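Local structure of putative calcium binding protein (Streptomyces coelicolor, 3AKB) at residues A30-L34 / L49-A53; L100-L104 / V149-V155; A114-T120 / D146-G150. The protein binds calcium ions through EF-hand loops and probably takes part in calcium-mediated regulation in its bacterium. The protein carries 2 engineered substitutions. All coordinates share one frame; numbering follows the deposited sequence.

Contact 1. Residues A30-L34 / L49-A53; sequences AKAML and LYGGA. Engineered in segment 30-34: M33 (natural residue Leu).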
ATOM      1  N   ALA A  30      -1.353  -2.587   8.585  1.00  9.75           N
ATOM      2  CA  ALA A  30      -1.504  -1.439   9.441  1.00  9.47           C
ATOM      3  C   ALA A  30      -0.865  -1.715  10.802  1.00  9.07           C
ATOM      4  O   ALA A  30      -0.132  -0.868  11.330  1.00  8.00           O
ATOM      5  CB  ALA A  30      -2.986  -1.095   9.582  1.00  9.28           C
ATOM      6  N   LYS A  31      -1.100  -2.908  11.360  1.00  8.88           N
ATOM      7  CA  LYS A  31      -0.534  -3.263  12.668  1.00 10.22           C
ATOM      8  C   LYS A  31       1.005  -3.178  12.610  1.00  9.63           C
ATOM      9  O   LYS A  31       1.656  -2.622  13.499  1.00 10.55           O
ATOM     10  CB  LYS A  31      -0.968  -4.683  13.067  1.00 10.70           C
ATOM     11  CG  LYS A  31      -0.431  -5.104  14.407  1.00 13.42           C
ATOM     12  CD  LYS A  31      -0.896  -6.494  14.797  1.00 17.58           C
ATOM     13  CE  LYS A  31      -2.125  -6.434  15.662  1.00 21.60           C
ATOM     14  NZ  LYS A  31      -2.196  -7.610  16.601  1.00 25.30           N
ATOM     15  N   ALA A  32       1.584  -3.706  11.539  1.00 10.00           N
ATOM     16  CA  ALA A  32       3.045  -3.792  11.453  1.00  9.38           C
ATOM     17  C   ALA A  32       3.645  -2.398  11.292  1.00  9.04           C
ATOM     18  O   ALA A  32       4.704  -2.099  11.861  1.00 10.98           O
ATOM     19  CB  ALA A  32       3.472  -4.725  10.306  1.00 10.28           C
ATOM     20  N   MET A  33       2.969  -1.529  10.544  1.00  8.38           N
ATOM     21  CA  MET A  33       3.502  -0.179  10.378  1.00  7.79           C
ATOM     22  C   MET A  33       3.425   0.602  11.692  1.00  8.69           C
ATOM     23  O   MET A  33       4.352   1.321  12.047  1.00  9.62           O
ATOM     24  CB  MET A  33       2.765   0.612   9.278  1.00  8.78           C
ATOM     25  CG  MET A  33       3.486   1.876   8.907  1.00 10.67           C
ATOM     26  SD  MET A  33       2.463   3.160   8.035  1.00  6.06           S
ATOM     27  CE  MET A  33       3.774   4.435   7.948  1.00  9.06           C
ATOM     28  N   LEU A  34       2.306   0.473  12.403  1.00  8.62           N
ATOM     29  CA  LEU A  34       2.183   1.110  13.705  1.00  8.97           C
ATOM     30  C   LEU A  34       3.246   0.632  14.684  1.00  9.69           C
ATOM     31  O   LEU A  34       3.791   1.446  15.468  1.00 10.45           O
ATOM     32  CB  LEU A  34       0.777   0.862  14.273  1.00  8.98           C
ATOM     33  CG  LEU A  34      -0.323   1.543  13.462  1.00  7.94           C
ATOM     34  CD1 LEU A  34      -1.695   1.053  13.965  1.00  9.38           C
ATOM     35  CD2 LEU A  34      -0.256   3.059  13.493  1.00  8.71           C
ATOM     36  N   LEU A  49      -5.133   5.070  10.496  1.00  6.62           N
ATOM     37  CA  LEU A  49      -4.469   4.084   9.645  1.00  7.73           C
ATOM     38  C   LEU A  49      -5.324   2.834   9.430  1.00  7.43           C
ATOM     39  O   LEU A  49      -5.468   2.370   8.307  1.00  7.03           O
ATOM     40  CB  LEU A  49      -3.079   3.710  10.157  1.00  7.17           C
ATOM     41  CG  LEU A  49      -2.253   2.924   9.131  1.00  6.65           C
ATOM     42  CD1 LEU A  49      -1.818   3.849   8.004  1.00  9.01           C
ATOM     43  CD2 LEU A  49      -1.063   2.298   9.814  1.00  9.40           C
ATOM     44  N   TYR A  50      -5.908   2.306  10.498  1.00  7.37           N
ATOM     45  CA  TYR A  50      -6.821   1.157  10.336  1.00  7.28           C
ATOM     46  C   TYR A  50      -8.007   1.524   9.473  1.00  8.07           C
ATOM     47  O   TYR A  50      -8.398   0.741   8.613  1.00  8.76           O
ATOM     48  CB  TYR A  50      -7.275   0.643  11.702  1.00  8.89           C
ATOM     49  CG  TYR A  50      -6.286  -0.276  12.360  1.00  8.54           C
ATOM     50  CD1 TYR A  50      -6.065  -1.545  11.837  1.00 10.07           C
ATOM     51  CD2 TYR A  50      -5.574   0.113  13.505  1.00  8.25           C
ATOM     52  CE1 TYR A  50      -5.155  -2.424  12.427  1.00  9.12           C
ATOM     53  CE2 TYR A  50      -4.669  -0.756  14.122  1.00  8.51           C
ATOM     54  CZ  TYR A  50      -4.465  -2.041  13.577  1.00  8.48           C
ATOM     55  OH  TYR A  50      -3.582  -2.928  14.145  1.00 12.15           O
ATOM     56  N   GLY A  51      -8.595   2.695   9.683  1.00  8.38           N
ATOM     57  CA  GLY A  51      -9.714   3.121   8.851  1.00  8.50           C
ATOM     58  C   GLY A  51      -9.340   3.201   7.379  1.00  8.66           C
ATOM     59  O   GLY A  51     -10.093   2.754   6.495  1.00 10.19           O
ATOM     60  N   GLY A  52      -8.173   3.772   7.097  1.00  8.16           N
ATOM     61  CA  GLY A  52      -7.745   3.876   5.700  1.00  7.88           C
ATOM     62  C   GLY A  52      -7.449   2.526   5.081  1.00  8.04           C
ATOM     63  O   GLY A  52      -7.762   2.286   3.922  1.00  7.75           O
ATOM     64  N   ALA A  53      -6.860   1.628   5.874  1.00  8.14           N
ATOM     65  CA  ALA A  53      -6.542   0.289   5.391  1.00  7.17           C
ATOM     66  C   ALA A  53      -7.821  -0.471   5.074  1.00  7.53           C
ATOM     67  O   ALA A  53      -7.889  -1.160   4.051  1.00  7.92           O
ATOM     68  CB  ALA A  53      -5.736  -0.476   6.425  1.00  8.16           C
TER
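The methyl group of A30 sits over one face of the Y50 ring, its CB 4.1 Å from the ring centroid and 26° off the normal, a CH-pi contact; alanine's single methyl suits a place where the CA atoms of A30 and Y50 are 6.0 Å apart. The same methyl is shared with L49 and A53, lying 3.9 Å from L49 CD2. That leucine methyl is wedged between the neighbouring turns, meeting A30 O, the branch point of L34 and, across at about a right angle, the thioether of M33, an engineered residue whose SD is 4.0 Å from L49 CD2. With CG anti to the backbone N (chi1 -167°), L49 sends this branch into the groove. L34 slides past it in the opposite direction and sets CD1 3.5 Å from Y50 CE2. The contact joins helix 23-37, the exiting helix of the first EF-hand, to helix 44-64, the next in the chain; the two segments are roughly antiparallel, 149° between their directions. F99, A103 and V106 of helix 89-107 continue the apolar packing beyond L49, M33 and L34. On the solvent side less is engaged: the side chain of exposed K31 meets Y50 at the phenol oxygen, K31 CB 3.3 Å from Y50 OH, without a hydrogen bond. The lysine's long aliphatic stem suits this margin, since it lays methylenes beside the hydroxyl while its ammonium leads away from helix 44-64.

Contact 2. Residues L100-L104 / V149-V155; sequences LHAAL and VGETEIV. With CA (calcium ion), chain I.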
ATOM      1  N   LEU A 100      -2.941   6.132   2.480  1.00  7.45           N
ATOM      2  CA  LEU A 100      -1.635   6.751   2.239  1.00  8.20           C
ATOM      3  C   LEU A 100      -1.442   8.039   3.052  1.00  7.10           C
ATOM      4  O   LEU A 100      -0.366   8.294   3.588  1.00  7.50           O
ATOM      5  CB  LEU A 100      -1.424   6.980   0.739  1.00  8.09           C
ATOM      6  CG  LEU A 100      -1.410   5.703  -0.124  1.00  9.42           C
ATOM      7  CD1 LEU A 100      -1.450   6.079  -1.614  1.00 11.13           C
ATOM      8  CD2 LEU A 100      -0.196   4.839   0.166  1.00 11.49           C
ATOM      9  N   HIS A 101      -2.504   8.825   3.185  1.00  7.68           N
ATOM     10  CA  HIS A 101      -2.441  10.019   4.024  1.00  8.52           C
ATOM     11  C   HIS A 101      -2.162   9.666   5.480  1.00  8.16           C
ATOM     12  O   HIS A 101      -1.323  10.286   6.157  1.00  9.33           O
ATOM     13  CB  HIS A 101      -3.756  10.776   3.918  1.00  9.71           C
ATOM     14  CG  HIS A 101      -3.737  12.120   4.579  1.00 10.30           C
ATOM     15  ND1 HIS A 101      -4.206  12.366   5.856  1.00 12.14           N
ATOM     16  CD2 HIS A 101      -3.288  13.309   4.113  1.00 11.76           C
ATOM     17  CE1 HIS A 101      -4.034  13.648   6.139  1.00  7.56           C
ATOM     18  NE2 HIS A 101      -3.491  14.241   5.096  1.00 15.69           N
ATOM     19  N   ALA A 102      -2.879   8.652   5.965  1.00  7.92           N
ATOM     20  CA  ALA A 102      -2.693   8.183   7.344  1.00  7.40           C
ATOM     21  C   ALA A 102      -1.303   7.597   7.593  1.00  7.38           C
ATOM     22  O   ALA A 102      -0.725   7.776   8.678  1.00  7.14           O
ATOM     23  CB  ALA A 102      -3.785   7.171   7.702  1.00  7.60           C
ATOM     24  N   ALA A 103      -0.763   6.922   6.576  1.00  7.78           N
ATOM     25  CA  ALA A 103       0.556   6.326   6.649  1.00  7.68           C
ATOM     26  C   ALA A 103       1.601   7.425   6.740  1.00  7.46           C
ATOM     27  O   ALA A 103       2.544   7.331   7.527  1.00  7.23           O
ATOM     28  CB  ALA A 103       0.802   5.435   5.416  1.00  8.32           C
ATOM     29  N   LEU A 104       1.438   8.493   5.963  1.00  8.12           N
ATOM     30  CA  LEU A 104       2.363   9.621   6.105  1.00  8.06           C
ATOM     31  C   LEU A 104       2.342  10.196   7.519  1.00  7.95           C
ATOM     32  O   LEU A 104       3.376  10.582   8.065  1.00  9.45           O
ATOM     33  CB  LEU A 104       2.048  10.732   5.092  1.00  7.72           C
ATOM     34  CG  LEU A 104       2.459  10.333   3.669  1.00  9.90           C
ATOM     35  CD1 LEU A 104       1.831  11.218   2.641  1.00 12.02           C
ATOM     36  CD2 LEU A 104       3.990  10.383   3.450  1.00 11.35           C
ATOM     37  N   VAL A 149       9.465  12.726   1.413  1.00 11.52           N
ATOM     38  CA  VAL A 149       8.569  12.014   0.525  1.00 12.01           C
ATOM     39  C   VAL A 149       7.150  12.401   0.911  1.00 11.64           C
ATOM     40  O   VAL A 149       6.737  12.190   2.047  1.00 13.05           O
ATOM     41  CB  VAL A 149       8.784  10.479   0.669  1.00 12.05           C
ATOM     42  CG1 VAL A 149       7.734   9.704  -0.113  1.00 13.25           C
ATOM     43  CG2 VAL A 149      10.187  10.100   0.223  1.00 13.58           C
ATOM     44  N   GLY A 150       6.414  13.009  -0.020  1.00 10.88           N
ATOM     45  CA  GLY A 150       5.084  13.523   0.340  1.00 10.49           C
ATOM     46  C   GLY A 150       3.940  12.859  -0.392  1.00 10.10           C
ATOM     47  O   GLY A 150       4.135  11.984  -1.246  1.00  8.91           O
ATOM     48  N   GLU A 151       2.739  13.301  -0.076  1.00  9.94           N
ATOM     49  CA  GLU A 151       1.550  12.681  -0.651  1.00 11.25           C
ATOM     50  C   GLU A 151       1.510  12.828  -2.169  1.00 10.84           C
ATOM     51  O   GLU A 151       1.054  11.915  -2.863  1.00 11.79           O
ATOM     52  CB  GLU A 151       0.290  13.293  -0.027  1.00 10.67           C
ATOM     53  CG  GLU A 151      -1.042  12.578  -0.402  1.00 11.08           C
ATOM     54  CD  GLU A 151      -2.162  12.928   0.556  1.00 12.22           C
ATOM     55  OE1 GLU A 151      -1.869  13.257   1.710  1.00 13.57           O
ATOM     56  OE2 GLU A 151      -3.331  12.889   0.151  1.00 14.71           O
ATOM     57  N   THR A 152       1.979  13.969  -2.691  1.00 11.51           N
ATOM     58  CA  THR A 152       1.949  14.200  -4.145  1.00 12.36           C
ATOM     59  C   THR A 152       2.964  13.320  -4.870  1.00 12.25           C
ATOM     60  O   THR A 152       2.897  13.152  -6.100  1.00 13.20           O
ATOM     61  CB  THR A 152       2.135  15.690  -4.509  1.00 12.89           C
ATOM     62  OG1 THR A 152       3.399  16.134  -4.022  1.00 15.97           O
ATOM     63  CG2 THR A 152       1.027  16.531  -3.894  1.00 14.33           C
ATOM     64  N   GLU A 153       3.896  12.743  -4.114  1.00 11.76           N
ATOM     65  CA  GLU A 153       4.840  11.764  -4.669  1.00 12.13           C
ATOM     66  C   GLU A 153       4.285  10.345  -4.554  1.00 12.92           C
ATOM     67  O   GLU A 153       4.301   9.594  -5.536  1.00 14.67           O
ATOM     68  CB  GLU A 153       6.233  11.903  -4.022  1.00 11.24           C
ATOM     69  CG  GLU A 153       6.947  13.220  -4.467  1.00 10.99           C
ATOM     70  CD  GLU A 153       8.164  13.621  -3.649  1.00 12.90           C
ATOM     71  OE1 GLU A 153       8.212  13.322  -2.445  1.00 13.31           O
ATOM     72  OE2 GLU A 153       9.100  14.280  -4.192  1.00 13.50           O
ATOM     73  N   ILE A 154       3.760   9.976  -3.383  1.00 12.13           N
ATOM     74  CA  ILE A 154       3.330   8.590  -3.197  1.00 12.86           C
ATOM     75  C   ILE A 154       2.019   8.205  -3.880  1.00 11.90           C
ATOM     76  O   ILE A 154       1.872   7.059  -4.294  1.00 11.78           O
ATOM     77  CB  ILE A 154       3.359   8.131  -1.717  1.00 12.79           C
ATOM     78  CG1 ILE A 154       2.285   8.807  -0.853  1.00 12.67           C
ATOM     79  CG2 ILE A 154       4.729   8.365  -1.103  1.00 14.46           C
ATOM     80  CD1 ILE A 154       2.196   8.187   0.550  1.00 14.09           C
ATOM     81  N   VAL A 155       1.063   9.123  -3.992  1.00 11.59           N
ATOM     82  CA  VAL A 155      -0.202   8.703  -4.579  1.00 12.04           C
ATOM     83  C   VAL A 155      -0.062   8.320  -6.061  1.00 12.51           C
ATOM     84  O   VAL A 155      -0.474   7.230  -6.443  1.00 11.83           O
ATOM     85  CB  VAL A 155      -1.377   9.677  -4.275  1.00 12.06           C
ATOM     86  CG1 VAL A 155      -2.670   9.206  -4.934  1.00 13.25           C
ATOM     87  CG2 VAL A 155      -1.579   9.776  -2.762  1.00 12.14           C
TER
HETATM   88 CA    CA I 175      10.334  14.983  -2.212  1.00 12.22          CA
HETATM   89  O   HOH W   1       8.833  16.576  -1.648  1.00 14.79           O
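L104 and I154 point their side chains at each other tip to tip, L104 CD1 lying 3.7 Å from I154 CD1. The isoleucine reaches this far because CG1 stands between its backbone N and carbonyl carbon (chi1 69°) and the chain then extends, carrying CD1 across to helix 89-107. There it also meets L100, which slides past in the opposite direction, with L100 CB 3.8 Å from I154 CD1. The terminal methyl is thus held between two leucines one helical turn apart. L100 crosses V155 obliquely, and valine's short branch meets the leucine tip, V155 CG2 being 3.9 Å from L100 CD1. At the other end L104 CD1 rests on the first turn of helix 151-161, 3.5 Å from E151 N, while its CD2 lies near V149 O. E151 lays its CB 3.7 Å from L104 CD1, and its OE2 is salt-bridged to R97 of helix 89-107. G150 is at the N-cap position; its O accepts from both E153 N and I154 N, and its N donates to E153 OE1. E153 takes no part in the packing. It is the last ligand of an EF-hand loop, binding calcium with both oxygens (OE2 at 2.4 Å) alongside D142, D144, D146 and K148, and helix 151-161 is the exiting helix. One helical turn thus carries both an apolar face and a metal-binding carboxylate, so calcium and the leucine packing fix the same turn.

Contact 3. Residues A114-T120 / D146-G150; sequences AVTVADT and DGKVG. With CA (calcium ion), chain I; CA (calcium ion), chain C; CA (calcium ion), chain B.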
ATOM      1  N   ALA A 114       6.080  16.336   7.381  1.00 12.32           N
ATOM      2  CA  ALA A 114       6.961  15.795   6.371  1.00 11.12           C
ATOM      3  C   ALA A 114       7.549  14.460   6.802  1.00 10.36           C
ATOM      4  O   ALA A 114       7.666  14.179   7.982  1.00 10.17           O
ATOM      5  CB  ALA A 114       8.045  16.781   6.044  1.00 10.88           C
ATOM      6  N   VAL A 115       7.907  13.637   5.824  1.00 10.01           N
ATOM      7  CA  VAL A 115       8.429  12.303   6.093  1.00  9.43           C
ATOM      8  C   VAL A 115       9.762  12.166   5.341  1.00  9.00           C
ATOM      9  O   VAL A 115       9.851  12.512   4.161  1.00  9.93           O
ATOM     10  CB  VAL A 115       7.442  11.216   5.606  1.00  8.91           C
ATOM     11  CG1 VAL A 115       8.038   9.829   5.741  1.00 10.89           C
ATOM     12  CG2 VAL A 115       6.155  11.325   6.379  1.00 10.58           C
ATOM     13  N   THR A 116      10.778  11.670   6.031  1.00  9.45           N
ATOM     14  CA  THR A 116      12.080  11.463   5.379  1.00  9.49           C
ATOM     15  C   THR A 116      12.092  10.248   4.446  1.00 10.07           C
ATOM     16  O   THR A 116      11.303   9.313   4.589  1.00 10.27           O
ATOM     17  CB  THR A 116      13.207  11.290   6.412  1.00  9.13           C
ATOM     18  OG1 THR A 116      12.989  10.078   7.136  1.00 11.42           O
ATOM     19  CG2 THR A 116      13.242  12.458   7.409  1.00 10.26           C
ATOM     20  N   VAL A 117      13.045  10.244   3.516  1.00 10.30           N
ATOM     21  CA  VAL A 117      13.330   9.041   2.731  1.00 10.55           C
ATOM     22  C   VAL A 117      13.626   7.809   3.641  1.00 10.90           C
ATOM     23  O   VAL A 117      13.127   6.694   3.392  1.00 10.50           O
ATOM     24  CB  VAL A 117      14.510   9.321   1.752  1.00 11.33           C
ATOM     25  CG1 VAL A 117      15.025   8.017   1.126  1.00 10.45           C
ATOM     26  CG2 VAL A 117      14.056  10.258   0.653  1.00 11.86           C
ATOM     27  N   ALA A 118      14.421   7.995   4.684  1.00 10.72           N
ATOM     28  CA  ALA A 118      14.775   6.883   5.582  1.00  9.94           C
ATOM     29  C   ALA A 118      13.519   6.281   6.241  1.00  9.73           C
ATOM     30  O   ALA A 118      13.386   5.074   6.392  1.00  9.77           O
ATOM     31  CB  ALA A 118      15.780   7.343   6.640  1.00 11.28           C
ATOM     32  N   ASP A 119      12.585   7.148   6.634  1.00  8.90           N
ATOM     33  CA  ASP A 119      11.363   6.659   7.279  1.00  8.96           C
ATOM     34  C   ASP A 119      10.374   6.062   6.273  1.00  8.55           C
ATOM     35  O   ASP A 119       9.607   5.162   6.606  1.00  7.58           O
ATOM     36  CB  ASP A 119      10.749   7.766   8.141  1.00  8.91           C
ATOM     37  CG  ASP A 119      11.577   8.028   9.406  1.00  9.37           C
ATOM     38  OD1 ASP A 119      12.289   7.081   9.848  1.00 11.11           O
ATOM     39  OD2 ASP A 119      11.555   9.156   9.974  1.00 10.12           O
ATOM     40  N   THR A 120      10.412   6.559   5.034  1.00  8.55           N
ATOM     41  CA  THR A 120       9.692   5.923   3.948  1.00  8.83           C
ATOM     42  C   THR A 120      10.180   4.483   3.743  1.00  8.94           C
ATOM     43  O   THR A 120       9.357   3.574   3.565  1.00  9.90           O
ATOM     44  CB  THR A 120       9.825   6.741   2.672  1.00  9.51           C
ATOM     45  OG1 THR A 120       9.252   8.028   2.927  1.00  9.79           O
ATOM     46  CG2 THR A 120       9.066   6.072   1.503  1.00  9.41           C
ATOM     47  N   ASP A 146      14.435  16.650  -2.391  1.00 15.21           N
ATOM     48  CA  ASP A 146      14.550  17.457  -1.163  1.00 14.56           C
ATOM     49  C   ASP A 146      14.639  16.609   0.108  1.00 13.57           C
ATOM     50  O   ASP A 146      14.664  17.144   1.229  1.00 15.18           O
ATOM     51  CB  ASP A 146      13.403  18.479  -1.043  1.00 14.43           C
ATOM     52  CG  ASP A 146      12.016  17.853  -1.165  1.00 13.90           C
ATOM     53  OD1 ASP A 146      11.877  16.624  -0.956  1.00 12.31           O
ATOM     54  OD2 ASP A 146      11.044  18.588  -1.482  1.00 15.95           O
ATOM     55  N   GLY A 147      14.673  15.292  -0.060  1.00 13.16           N
ATOM     56  CA  GLY A 147      14.914  14.375   1.070  1.00 13.81           C
ATOM     57  C   GLY A 147      13.638  13.995   1.798  1.00 13.56           C
ATOM     58  O   GLY A 147      13.664  13.227   2.763  1.00 14.38           O
ATOM     59  N   LYS A 148      12.524  14.541   1.327  1.00 13.59           N
ATOM     60  CA  LYS A 148      11.234  14.300   1.943  1.00 13.67           C
ATOM     61  C   LYS A 148      10.328  13.615   0.937  1.00 12.61           C
ATOM     62  O   LYS A 148      10.406  13.898  -0.251  1.00 13.11           O
ATOM     63  CB  LYS A 148      10.609  15.615   2.396  1.00 14.98           C
ATOM     64  CG  LYS A 148      11.357  16.268   3.566  1.00 18.71           C
ATOM     65  CD  LYS A 148      12.074  17.541   3.190  1.00 25.15           C
ATOM     66  CE  LYS A 148      12.612  18.237   4.449  1.00 27.39           C
ATOM     67  NZ  LYS A 148      13.601  19.311   4.137  1.00 31.76           N
ATOM     68  N   VAL A 149       9.465  12.726   1.413  1.00 11.52           N
ATOM     69  CA  VAL A 149       8.569  12.014   0.525  1.00 12.01           C
ATOM     70  C   VAL A 149       7.150  12.401   0.911  1.00 11.64           C
ATOM     71  O   VAL A 149       6.737  12.190   2.047  1.00 13.05           O
ATOM     72  CB  VAL A 149       8.784  10.479   0.669  1.00 12.05           C
ATOM     73  CG1 VAL A 149       7.734   9.704  -0.113  1.00 13.25           C
ATOM     74  CG2 VAL A 149      10.187  10.100   0.223  1.00 13.58           C
ATOM     75  N   GLY A 150       6.414  13.009  -0.020  1.00 10.88           N
ATOM     76  CA  GLY A 150       5.084  13.523   0.340  1.00 10.49           C
ATOM     77  C   GLY A 150       3.940  12.859  -0.392  1.00 10.10           C
ATOM     78  O   GLY A 150       4.135  11.984  -1.246  1.00  8.91           O
TER
HETATM   79 CA    CA I 175      10.334  14.983  -2.212  1.00 12.22          CA
HETATM   80 CA    CA C   2       8.560  14.950   9.918  1.00  9.41          CA
HETATM   81 CA    CA B   1       9.394  18.400  -2.315  1.00  8.87          CA
HETATM   82  O   HOH W   2       6.792  14.577   3.274  1.00 18.14           O
HETATM   83  O   HOH W   3       8.164  17.853  -0.121  1.00 18.93           O
HETATM   84  O   HOH W   1       8.833  16.576  -1.648  1.00 14.79           O
HETATM   85  O   HOH W   4      10.672  15.581   9.122  1.00 12.92           O
HETATM   86  O   HOH W   5       9.693  13.049  10.600  1.00 10.59           O
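Two backbone hydrogen bonds tie V115 and V117 to the strand-like run G147-V149, forming a single bridge between T116 and K148. V149 N approaches V115 O, 2.8 Å away, nearly in line with its C=O bond, whereas V117 N reaches G147 O from above the carbonyl plane, at 3.1 Å. Close CA-H...O contacts, K148 CA to V115 O and T116 CA to G147 O, fill in between, and a water links V115 N to V149 O. Among side chains, V117 CG2 meets V149 CG2 at 3.9 Å, crossing at about a right angle, and T120 OG1 packs on V149, 3.4 Å from its CB. Threonine suits both of its places because its hydroxyl lies close to the backbone: T116 OG1 caps helix 117-126 by accepting from D119 N, and T120 OG1 donates to T116 O. Metal bonds flank the bridge. A114 O binds one calcium ion and K148 O another, at 2.2 Å. D146 bonds to that second ion through OD1, which also closes an Asx turn with K148 N, and to a third calcium through OD2. G147 takes a positive phi (87°) easily. Two calcium loops joined back to back by a short antiparallel bridge are the hallmark of paired EF-hands.

Overall arrangement
Contact 1 is the most buried of the three, whereas contacts 2 and 3 are only partly buried and adjoin calcium ions. Helix 89-107 connects the first two: A102 and A103 of contact 2 pack on L49, and A103 also on M33, of contact 1. Contacts 2 and 3 share V149 and G150, where the calcium loop runs into helix 151-161, and both touch the same calcium ion. Between contacts 1 and 3 the nearest atoms remain about 6 Å apart. Chemistry follows place: contacts 1 and 2 join helices through apolar side chains without hydrogen bonds across them, whereas contact 3 pairs two loops by backbone hydrogen bonds, with carbonyls on their other sides given to the metals.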